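Local structure of heme oxygenase 1 (Synechocystis sp., 1WE1) at residues D107-V112 / V121-T126; A52-M57 / R76-E81; G44-V49 / A197-M202. The protein catalyses the oxygen-dependent opening of the heme ring to biliverdin IXalpha, carbon monoxide and free iron, with electrons from a hemoprotein reductase. One frame throughout, in Å; residues are numbered along the deposited sequence.

Interaction 1: D107-V112 / V121-T126; sequences DRVRQV and VAHSYT. With HEM (protoporphyrin IX containing Fe), chain H.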
loop_
_atom_site.group_PDB
_atom_site.type_symbol
_atom_site.label_atom_id
_atom_site.label_comp_id
_atom_site.label_asym_id
_atom_site.label_seq_id
_atom_site.Cartn_x
_atom_site.Cartn_y
_atom_site.Cartn_z
ATOM N N ASP A 107 10.165 -4.714 -8.382
ATOM C CA ASP A 107 11.354 -5.549 -8.548
ATOM C C ASP A 107 11.634 -6.379 -7.297
ATOM O O ASP A 107 11.913 -7.574 -7.390
ATOM C CB ASP A 107 12.571 -4.677 -8.884
ATOM C CG ASP A 107 12.589 -4.216 -10.342
ATOM O OD1 ASP A 107 13.429 -3.360 -10.682
ATOM O OD2 ASP A 107 11.777 -4.710 -11.153
ATOM N N ARG A 108 11.553 -5.751 -6.129
ATOM C CA ARG A 108 11.795 -6.466 -4.889
ATOM C C ARG A 108 10.772 -7.582 -4.664
ATOM O O ARG A 108 11.134 -8.686 -4.258
ATOM C CB ARG A 108 11.773 -5.510 -3.696
ATOM C CG ARG A 108 11.759 -6.239 -2.348
ATOM C CD ARG A 108 12.999 -7.105 -2.176
ATOM N NE ARG A 108 14.195 -6.276 -2.135
ATOM C CZ ARG A 108 14.674 -5.697 -1.036
ATOM N NH1 ARG A 108 15.766 -4.944 -1.112
ATOM N NH2 ARG A 108 14.094 -5.898 0.144
ATOM N N VAL A 109 9.500 -7.292 -4.914
ATOM C CA VAL A 109 8.441 -8.285 -4.725
ATOM C C VAL A 109 8.748 -9.534 -5.549
ATOM O O VAL A 109 8.699 -10.657 -5.048
ATOM C CB VAL A 109 7.055 -7.723 -5.161
ATOM C CG1 VAL A 109 5.992 -8.808 -5.083
ATOM C CG2 VAL A 109 6.669 -6.552 -4.274
ATOM N N ARG A 110 9.072 -9.311 -6.817
ATOM C CA ARG A 110 9.379 -10.382 -7.744
ATOM C C ARG A 110 10.619 -11.161 -7.332
ATOM O O ARG A 110 10.668 -12.384 -7.476
ATOM C CB ARG A 110 9.557 -9.804 -9.153
ATOM C CG ARG A 110 8.240 -9.427 -9.814
ATOM C CD ARG A 110 7.384 -10.678 -9.980
ATOM N NE ARG A 110 5.995 -10.427 -10.374
ATOM C CZ ARG A 110 5.622 -9.718 -11.436
ATOM N NH1 ARG A 110 6.534 -9.167 -12.232
ATOM N NH2 ARG A 110 4.332 -9.581 -11.709
ATOM N N GLN A 111 11.617 -10.450 -6.820
ATOM C CA GLN A 111 12.864 -11.071 -6.398
ATOM C C GLN A 111 12.585 -11.990 -5.217
ATOM O O GLN A 111 12.892 -13.182 -5.235
ATOM C CB GLN A 111 13.871 -9.997 -5.981
ATOM C CG GLN A 111 15.328 -10.357 -6.245
ATOM C CD GLN A 111 15.643 -11.814 -5.956
ATOM O OE1 GLN A 111 15.820 -12.624 -6.874
ATOM N NE2 GLN A 111 15.705 -12.159 -4.674
ATOM N N VAL A 112 12.004 -11.411 -4.180
ATOM C CA VAL A 112 11.678 -12.144 -2.985
ATOM C C VAL A 112 10.852 -13.383 -3.314
ATOM O O VAL A 112 11.013 -14.425 -2.682
ATOM C CB VAL A 112 10.924 -11.218 -1.999
ATOM C CG1 VAL A 112 9.939 -12.009 -1.161
ATOM C CG2 VAL A 112 11.933 -10.505 -1.100
ATOM N N VAL A 121 5.289 -12.378 3.251
ATOM C CA VAL A 121 4.360 -12.081 4.333
ATOM C C VAL A 121 4.651 -10.687 4.868
ATOM O O VAL A 121 3.787 -10.048 5.450
ATOM C CB VAL A 121 4.464 -13.105 5.486
ATOM C CG1 VAL A 121 5.894 -13.215 5.961
ATOM C CG2 VAL A 121 3.564 -12.672 6.646
ATOM N N ALA A 122 5.872 -10.209 4.658
ATOM C CA ALA A 122 6.250 -8.876 5.120
ATOM C C ALA A 122 5.573 -7.848 4.227
ATOM O O ALA A 122 5.133 -6.796 4.689
ATOM C CB ALA A 122 7.750 -8.709 5.055
ATOM N N HIS A 123 5.499 -8.175 2.939
ATOM C CA HIS A 123 4.878 -7.318 1.944
ATOM C C HIS A 123 3.363 -7.313 2.079
ATOM O O HIS A 123 2.734 -6.256 1.978
ATOM C CB HIS A 123 5.310 -7.762 0.552
ATOM C CG HIS A 123 6.673 -7.276 0.185
ATOM N ND1 HIS A 123 6.957 -5.937 0.025
ATOM C CD2 HIS A 123 7.846 -7.930 0.034
ATOM C CE1 HIS A 123 8.249 -5.787 -0.205
ATOM N NE2 HIS A 123 8.812 -6.981 -0.203
ATOM N N SER A 124 2.785 -8.490 2.308
ATOM C CA SER A 124 1.348 -8.610 2.510
ATOM C C SER A 124 1.009 -7.810 3.768
ATOM O O SER A 124 0.024 -7.068 3.811
ATOM C CB SER A 124 0.960 -10.080 2.710
ATOM O OG SER A 124 -0.358 -10.219 3.232
ATOM N N TYR A 125 1.845 -7.952 4.791
ATOM C CA TYR A 125 1.613 -7.251 6.034
ATOM C C TYR A 125 1.663 -5.754 5.796
ATOM O O TYR A 125 0.681 -5.059 6.047
ATOM C CB TYR A 125 2.652 -7.653 7.099
ATOM C CG TYR A 125 2.658 -6.742 8.318
ATOM C CD1 TYR A 125 1.596 -6.741 9.232
ATOM C CD2 TYR A 125 3.694 -5.822 8.513
ATOM C CE1 TYR A 125 1.566 -5.839 10.304
ATOM C CE2 TYR A 125 3.673 -4.920 9.573
ATOM C CZ TYR A 125 2.610 -4.932 10.456
ATOM O OH TYR A 125 2.589 -4.014 11.474
ATOM N N THR A 126 2.793 -5.261 5.299
ATOM C CA THR A 126 2.965 -3.827 5.064
ATOM C C THR A 126 1.853 -3.136 4.273
ATOM O O THR A 126 1.454 -2.038 4.620
ATOM C CB THR A 126 4.316 -3.541 4.397
ATOM O OG1 THR A 126 5.365 -4.002 5.258
ATOM C CG2 THR A 126 4.496 -2.052 4.179
HETATM C CHA HEM H . -1.486 0.831 11.055
HETATM C CHB HEM H . 1.112 0.403 6.998
HETATM C CHC HEM H . 1.054 5.244 6.649
HETATM C CHD HEM H . -2.681 5.336 9.659
HETATM C C1A HEM H . -0.655 0.262 10.066
HETATM C C2A HEM H . -0.192 -1.116 10.012
HETATM C C3A HEM H . 0.583 -1.225 8.890
HETATM C C4A HEM H . 0.528 0.086 8.226
HETATM C CMA HEM H . 1.337 -2.416 8.381
HETATM C CAA HEM H . -0.564 -2.222 10.987
HETATM C CBA HEM H . 0.164 -2.181 12.353
HETATM C CGA HEM H . -0.183 -3.233 13.236
HETATM O O1A HEM H . 0.665 -4.207 13.315
HETATM O O2A HEM H . -1.237 -3.254 13.903
HETATM C C1B HEM H . 1.366 1.710 6.549
HETATM C C2B HEM H . 2.263 2.053 5.447
HETATM C C3B HEM H . 2.202 3.409 5.309
HETATM C C4B HEM H . 1.331 3.890 6.380
HETATM C CMB HEM H . 3.048 1.048 4.642
HETATM C CAB HEM H . 2.832 4.294 4.250
HETATM C CBB HEM H . 4.383 4.307 4.268
HETATM C C1C HEM H . -0.023 5.699 7.368
HETATM C C2C HEM H . -0.550 7.055 7.345
HETATM C C3C HEM H . -1.433 7.110 8.363
HETATM C C4C HEM H . -1.678 5.752 8.793
HETATM C CMC HEM H . -0.143 8.128 6.353
HETATM C CAC HEM H . -2.056 8.364 8.981
HETATM C CBC HEM H . -3.388 8.732 8.269
HETATM C C1D HEM H . -2.717 4.085 10.321
HETATM C C2D HEM H . -3.647 3.753 11.398
HETATM C C3D HEM H . -3.345 2.479 11.757
HETATM C C4D HEM H . -2.184 2.054 10.936
HETATM C CMD HEM H . -4.669 4.710 11.921
HETATM C CAD HEM H . -3.990 1.580 12.785
HETATM C CBD HEM H . -3.231 1.615 14.185
HETATM C CGD HEM H . -3.643 0.584 15.063
HETATM O O1D HEM H . -3.823 -0.613 14.620
HETATM O O2D HEM H . -3.833 0.824 16.290
HETATM N NA HEM H . -0.192 0.979 8.989
HETATM N NB HEM H . 0.798 2.835 7.103
HETATM N NC HEM H . -0.767 4.888 8.243
HETATM N ND HEM H . -1.871 3.015 10.038
HETATM FE FE HEM H . -0.504 2.924 8.613
HETATM O O HOH W 1 -1.800 2.412 7.473
#
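His-123 lays one face of its imidazole under Val-109 of helix 100-115, whose CG2 is 4.4 Å from His-123 ND1. Arg-108 meets the same ring obliquely through its methylene chain: CG lies 3.7 Å from His-123 NE2, and the two side chains cross at about a right angle. With CG anti to the backbone N (chi1 169°) and further bends at chi2 and chi3, the arginine swings its guanidinium clear of the imidazole. That group forms salt bridges with Glu-191 and Asp-194. Glu-191 OE1 also bonds His-123 NE2, so one carboxylate oxygen of helix 182-205 links the arginine and the imidazole and probably helps to set the ring's rotation. The contact joins two consecutive helices of the all-helical heme oxygenase fold, and the second carries residues of the heme pocket on another of its sides. There Tyr-125 OH donates to heme O1A at 2.7 Å, the propionate oxygen lying at the ring's edge and in its plane. Heme CMA rests 3.5 Å above one face of the tyrosine, offset toward the rim. One residue on, Thr-126 CG2 touches heme CMB at 3.5 Å. Thr-126 OG1 turns back to Ala-122 O at 2.9 Å, approaching that carbonyl from the face opposite to Thr-126 N. The heme iron carries a water 1.8 Å away as well as the axial His-17.

Interaction 2: A52-M57 / R76-E81; sequences AMEEEM and RKQSLE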
loop_
_atom_site.group_PDB
_atom_site.type_symbol
_atom_site.label_atom_id
_atom_site.label_comp_id
_atom_site.label_asym_id
_atom_site.label_seq_id
_atom_site.Cartn_x
_atom_site.Cartn_y
_atom_site.Cartn_z
ATOM N N ALA A 52 1.824 -7.192 -9.035
ATOM C CA ALA A 52 2.955 -8.100 -8.816
ATOM C C ALA A 52 2.716 -9.023 -7.623
ATOM O O ALA A 52 2.802 -10.241 -7.734
ATOM C CB ALA A 52 4.228 -7.296 -8.591
ATOM N N MET A 53 2.406 -8.415 -6.487
ATOM C CA MET A 53 2.156 -9.131 -5.247
ATOM C C MET A 53 0.987 -10.113 -5.330
ATOM O O MET A 53 1.104 -11.250 -4.903
ATOM C CB MET A 53 1.926 -8.101 -4.147
ATOM C CG MET A 53 1.635 -8.626 -2.772
ATOM S SD MET A 53 1.871 -7.266 -1.602
ATOM C CE MET A 53 0.867 -5.942 -2.354
ATOM N N GLU A 54 -0.136 -9.683 -5.890
ATOM C CA GLU A 54 -1.304 -10.558 -5.994
ATOM C C GLU A 54 -1.133 -11.716 -6.977
ATOM O O GLU A 54 -1.726 -12.784 -6.801
ATOM C CB GLU A 54 -2.540 -9.728 -6.334
ATOM C CG GLU A 54 -3.239 -9.213 -5.087
ATOM C CD GLU A 54 -3.767 -7.803 -5.223
ATOM O OE1 GLU A 54 -4.504 -7.522 -6.193
ATOM O OE2 GLU A 54 -3.445 -6.975 -4.345
ATOM N N GLU A 55 -0.321 -11.510 -8.004
ATOM C CA GLU A 55 -0.062 -12.564 -8.975
ATOM C C GLU A 55 0.814 -13.653 -8.314
ATOM O O GLU A 55 0.487 -14.839 -8.357
ATOM C CB GLU A 55 0.657 -11.981 -10.190
ATOM C CG GLU A 55 0.914 -12.952 -11.319
ATOM C CD GLU A 55 1.524 -12.260 -12.532
ATOM O OE1 GLU A 55 2.736 -12.447 -12.797
ATOM O OE2 GLU A 55 0.784 -11.514 -13.217
ATOM N N GLU A 56 1.920 -13.232 -7.700
ATOM C CA GLU A 56 2.843 -14.151 -7.036
ATOM C C GLU A 56 2.163 -14.867 -5.868
ATOM O O GLU A 56 2.355 -16.061 -5.663
ATOM C CB GLU A 56 4.083 -13.400 -6.526
ATOM C CG GLU A 56 4.952 -12.746 -7.609
ATOM C CD GLU A 56 5.679 -13.749 -8.494
ATOM O OE1 GLU A 56 5.540 -14.967 -8.254
ATOM O OE2 GLU A 56 6.392 -13.325 -9.432
ATOM N N MET A 57 1.365 -14.137 -5.104
ATOM C CA MET A 57 0.683 -14.736 -3.971
ATOM C C MET A 57 -0.264 -15.864 -4.410
ATOM O O MET A 57 -0.446 -16.845 -3.687
ATOM C CB MET A 57 -0.098 -13.669 -3.213
ATOM C CG MET A 57 -0.383 -14.029 -1.772
ATOM S SD MET A 57 1.139 -14.050 -0.815
ATOM C CE MET A 57 1.458 -12.295 -0.732
ATOM N N ARG A 76 -6.308 -5.809 -4.094
ATOM C CA ARG A 76 -6.564 -4.413 -4.429
ATOM C C ARG A 76 -6.409 -4.084 -5.926
ATOM O O ARG A 76 -6.833 -3.023 -6.367
ATOM C CB ARG A 76 -5.610 -3.494 -3.637
ATOM C CG ARG A 76 -5.737 -3.508 -2.110
ATOM C CD ARG A 76 -7.104 -3.019 -1.613
ATOM N NE ARG A 76 -8.160 -3.979 -1.919
ATOM C CZ ARG A 76 -9.461 -3.718 -1.859
ATOM N NH1 ARG A 76 -9.890 -2.512 -1.503
ATOM N NH2 ARG A 76 -10.341 -4.662 -2.164
ATOM N N LYS A 77 -5.819 -4.976 -6.711
ATOM C CA LYS A 77 -5.601 -4.658 -8.118
ATOM C C LYS A 77 -6.810 -4.073 -8.862
ATOM O O LYS A 77 -6.728 -2.970 -9.414
ATOM C CB LYS A 77 -5.080 -5.872 -8.882
ATOM C CG LYS A 77 -4.638 -5.499 -10.280
ATOM C CD LYS A 77 -4.400 -6.720 -11.134
ATOM C CE LYS A 77 -3.978 -6.320 -12.542
ATOM N NZ LYS A 77 -3.800 -7.547 -13.376
ATOM N N GLN A 78 -7.920 -4.810 -8.877
ATOM C CA GLN A 78 -9.135 -4.367 -9.559
ATOM C C GLN A 78 -9.671 -3.017 -9.064
ATOM O O GLN A 78 -10.001 -2.144 -9.868
ATOM C CB GLN A 78 -10.234 -5.428 -9.427
ATOM C CG GLN A 78 -9.915 -6.774 -10.081
ATOM C CD GLN A 78 -8.651 -7.432 -9.524
ATOM O OE1 GLN A 78 -8.349 -7.339 -8.322
ATOM N NE2 GLN A 78 -7.914 -8.117 -10.397
ATOM N N SER A 79 -9.764 -2.844 -7.749
ATOM C CA SER A 79 -10.267 -1.594 -7.195
ATOM C C SER A 79 -9.365 -0.442 -7.614
ATOM O O SER A 79 -9.833 0.671 -7.849
ATOM C CB SER A 79 -10.345 -1.668 -5.660
ATOM O OG SER A 79 -9.070 -1.518 -5.049
ATOM N N LEU A 80 -8.069 -0.723 -7.719
ATOM C CA LEU A 80 -7.080 0.269 -8.111
ATOM C C LEU A 80 -7.229 0.585 -9.608
ATOM O O LEU A 80 -6.919 1.698 -10.060
ATOM C CB LEU A 80 -5.684 -0.268 -7.794
ATOM C CG LEU A 80 -4.670 0.571 -7.002
ATOM C CD1 LEU A 80 -5.331 1.491 -5.999
ATOM C CD2 LEU A 80 -3.731 -0.385 -6.298
ATOM N N GLU A 81 -7.699 -0.389 -10.381
ATOM C CA GLU A 81 -7.908 -0.149 -11.799
ATOM C C GLU A 81 -9.101 0.788 -11.913
ATOM O O GLU A 81 -9.159 1.649 -12.797
ATOM C CB GLU A 81 -8.207 -1.450 -12.545
ATOM C CG GLU A 81 -7.012 -2.367 -12.685
ATOM C CD GLU A 81 -7.280 -3.550 -13.595
ATOM O OE1 GLU A 81 -6.317 -4.286 -13.907
ATOM O OE2 GLU A 81 -8.453 -3.745 -13.992
HETATM O O HOH W 2 -5.690 -9.116 -7.735
#
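Segment 52-57 lies near the C-terminal end of helix 36-59, whereas 76-81 holds the start of helix 77-88, preceded by the loop residue Arg-76. The backbones come nearest at Glu-54 and Lys-77, whose CA atoms are 7.6 Å apart, a spacing that one glutamate side chain bridges. Bent at chi2 (141°), Glu-54 presents its carboxylate to two successive main-chain amides at that helix start. Lys-77 N donates to Glu-54 OE1 at 2.9 Å, with an N-H...O angle of 158°, and meets the syn lone pair of that oxygen. Arg-76 N reaches Glu-54 OE2 at 3.1 Å along a straighter path, but from 44° out of the carboxylate plane. Both amides belong to the N-terminal end of a helix, where a carboxylate is likely to be favoured by the helix dipole. Tyr-128 OH also bonds OE2, and this second grip restrains the rotation of the group. Lys-77 crosses the glutamate at a slant, its CB 3.2 Å from Glu-54 OE1, before its extended chain leads off. Within the first turn, Ser-79 OG donates to Arg-76 O at 3.0 Å, an oxygen that also accepts from Leu-80 N. The Arg-76 guanidinium turns away to Leu-74 O and forms a cation-pi contact with Phe-158. Around this junction, Lys-77 lies against Tyr-47 and Ser-51 of helix 36-59, while Tyr-128 and Asp-131 bring in helix 120-146 beside Glu-54 and Arg-76.

Interaction 3: G44-V49 / A197-M202; sequences GNLYFV and AMNMKM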
loop_
_atom_site.group_PDB
_atom_site.type_symbol
_atom_site.label_atom_id
_atom_site.label_comp_id
_atom_site.label_asym_id
_atom_site.label_seq_id
_atom_site.Cartn_x
_atom_site.Cartn_y
_atom_site.Cartn_z
ATOM N N GLY A 44 -1.035 4.959 -9.707
ATOM C CA GLY A 44 -0.461 4.204 -10.807
ATOM C C GLY A 44 0.611 3.268 -10.270
ATOM O O GLY A 44 0.653 2.091 -10.631
ATOM N N ASN A 45 1.478 3.769 -9.394
ATOM C CA ASN A 45 2.513 2.908 -8.839
ATOM C C ASN A 45 1.940 1.734 -8.024
ATOM O O ASN A 45 2.229 0.568 -8.319
ATOM C CB ASN A 45 3.483 3.713 -7.985
ATOM C CG ASN A 45 4.523 4.446 -8.820
ATOM O OD1 ASN A 45 4.853 4.042 -9.943
ATOM N ND2 ASN A 45 5.063 5.516 -8.263
ATOM N N LEU A 46 1.125 2.026 -7.013
ATOM C CA LEU A 46 0.551 0.955 -6.211
ATOM C C LEU A 46 -0.129 -0.062 -7.116
ATOM O O LEU A 46 -0.098 -1.258 -6.855
ATOM C CB LEU A 46 -0.451 1.512 -5.203
ATOM C CG LEU A 46 0.203 2.465 -4.207
ATOM C CD1 LEU A 46 -0.810 2.922 -3.175
ATOM C CD2 LEU A 46 1.358 1.752 -3.535
ATOM N N TYR A 47 -0.732 0.421 -8.194
ATOM C CA TYR A 47 -1.391 -0.462 -9.136
ATOM C C TYR A 47 -0.428 -1.572 -9.586
ATOM O O TYR A 47 -0.800 -2.740 -9.619
ATOM C CB TYR A 47 -1.871 0.342 -10.347
ATOM C CG TYR A 47 -2.320 -0.516 -11.498
ATOM C CD1 TYR A 47 -3.472 -1.289 -11.410
ATOM C CD2 TYR A 47 -1.564 -0.597 -12.660
ATOM C CE1 TYR A 47 -3.852 -2.125 -12.453
ATOM C CE2 TYR A 47 -1.937 -1.432 -13.708
ATOM C CZ TYR A 47 -3.075 -2.191 -13.599
ATOM O OH TYR A 47 -3.431 -3.031 -14.639
ATOM N N PHE A 48 0.809 -1.211 -9.927
ATOM C CA PHE A 48 1.787 -2.206 -10.374
ATOM C C PHE A 48 2.308 -3.073 -9.231
ATOM O O PHE A 48 2.530 -4.270 -9.400
ATOM C CB PHE A 48 2.968 -1.526 -11.076
ATOM C CG PHE A 48 2.572 -0.760 -12.309
ATOM C CD1 PHE A 48 2.448 0.627 -12.276
ATOM C CD2 PHE A 48 2.277 -1.432 -13.497
ATOM C CE1 PHE A 48 2.035 1.332 -13.404
ATOM C CE2 PHE A 48 1.861 -0.737 -14.634
ATOM C CZ PHE A 48 1.738 0.651 -14.588
ATOM N N VAL A 49 2.495 -2.470 -8.065
ATOM C CA VAL A 49 2.990 -3.223 -6.932
ATOM C C VAL A 49 1.989 -4.282 -6.515
ATOM O O VAL A 49 2.357 -5.432 -6.302
ATOM C CB VAL A 49 3.274 -2.311 -5.741
ATOM C CG1 VAL A 49 3.753 -3.160 -4.551
ATOM C CG2 VAL A 49 4.324 -1.260 -6.129
ATOM N N ALA A 197 10.225 1.629 3.595
ATOM C CA ALA A 197 11.139 2.556 2.957
ATOM C C ALA A 197 10.792 2.703 1.480
ATOM O O ALA A 197 10.888 3.793 0.924
ATOM C CB ALA A 197 12.566 2.076 3.120
ATOM N N MET A 198 10.382 1.613 0.846
ATOM C CA MET A 198 10.031 1.661 -0.564
ATOM C C MET A 198 8.761 2.478 -0.839
ATOM O O MET A 198 8.611 3.075 -1.904
ATOM C CB MET A 198 9.891 0.247 -1.105
ATOM C CG MET A 198 11.214 -0.469 -1.124
ATOM S SD MET A 198 11.166 -2.070 -1.919
ATOM C CE MET A 198 10.739 -3.141 -0.509
ATOM N N ASN A 199 7.852 2.499 0.128
ATOM C CA ASN A 199 6.632 3.273 -0.009
ATOM C C ASN A 199 7.036 4.725 0.157
ATOM O O ASN A 199 6.626 5.598 -0.604
ATOM C CB ASN A 199 5.630 2.878 1.077
ATOM C CG ASN A 199 4.884 1.623 0.732
ATOM O OD1 ASN A 199 3.929 1.660 -0.027
ATOM N ND2 ASN A 199 5.331 0.498 1.261
ATOM N N MET A 200 7.870 4.966 1.158
ATOM C CA MET A 200 8.333 6.301 1.446
ATOM C C MET A 200 9.084 6.913 0.270
ATOM O O MET A 200 9.003 8.119 0.045
ATOM C CB MET A 200 9.208 6.284 2.694
ATOM C CG MET A 200 8.449 5.933 3.957
ATOM S SD MET A 200 9.305 6.454 5.454
ATOM C CE MET A 200 10.172 4.926 5.912
ATOM N N LYS A 201 9.797 6.095 -0.496
ATOM C CA LYS A 201 10.531 6.634 -1.627
ATOM C C LYS A 201 9.571 7.071 -2.742
ATOM O O LYS A 201 9.834 8.044 -3.453
ATOM C CB LYS A 201 11.560 5.622 -2.144
ATOM C CG LYS A 201 12.602 6.287 -3.031
ATOM C CD LYS A 201 13.835 5.434 -3.268
ATOM C CE LYS A 201 14.835 6.192 -4.147
ATOM N NZ LYS A 201 16.194 5.568 -4.154
ATOM N N MET A 202 8.455 6.360 -2.893
ATOM C CA MET A 202 7.473 6.740 -3.900
ATOM C C MET A 202 6.879 8.112 -3.534
ATOM O O MET A 202 6.667 8.963 -4.406
ATOM C CB MET A 202 6.363 5.693 -3.994
ATOM C CG MET A 202 6.807 4.394 -4.636
ATOM S SD MET A 202 5.475 3.197 -4.968
ATOM C CE MET A 202 4.911 2.833 -3.297
#
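Of the flat groups here, the Asn-45 amide meets the thioether of Met-202, whose SD stands well out of the amide plane and is 4.1 Å from Asn-45 ND2. The Asn-199 amide comes up to Leu-46 less closely, with OD1 4.4 Å from Leu-46 CD2. On another side of helix 36-59, the Phe-48 ring takes Tyr-47 CD2 over the centre of one face, 3.8 Å above its plane. Both amides have their polar partners elsewhere: Asn-45 OD1 accepts from Ser-99 N, and Asn-199 ND2 binds Ala-195 O and Tyr-105 OH. Between the two segments the contact is one of van der Waals touch, and Met-202 carries most of it. Its SD lies 3.7 Å from Asn-45 CB, the two side chains sliding past each other in opposite directions. A final bend (chi3 -64°) then brings its methyl group against Leu-46, and CE meets CD2 of that leucine at 3.7 Å. Replacing Met-202 by an alanine is likely to open a gap beside Asn-45 CB and to cost Leu-46 CD2 its contact with the methionine methyl. The axes of the two short segments run roughly antiparallel, at 150°, and stay 11.7 Å apart at closest approach, a separation consistent with a long side chain such as Met-202 making the connection. Asn-199 also belongs to the heme pocket, its side chain about 4 Å from the heme at the nearest atoms. Tyr-105 of helix 100-115 packs against both Val-49 and Met-202, Leu-46 continues onto Leu-80 of helix 77-88, and Asn-199 touches Thr-126 of helix 120-146.

Overall arrangement
The three contacts lie 12 to 13 Å apart, centre to centre, within one all-helical domain. Interaction 3 closes the longest loop, from helix 36-59 to helix 182-205; interactions 2 and 1 are nested inside it and follow one another along the chain. Helix 36-59 serves both interactions 2 and 3. Direct contacts tie all pairs: Arg-110 NE forms a salt bridge to Glu-56 OE2 at 3.1 Å, Met-198 CE packs on His-123 CE1 at 3.6 Å, and Leu-80 CD2 meets Tyr-47 N at 3.6 Å. Interactions 1 and 3 each hold heme-pocket residues, whereas interaction 2 lies apart from the heme site, the Arg-76 side chain being about 12 Å from the heme at the nearest atoms.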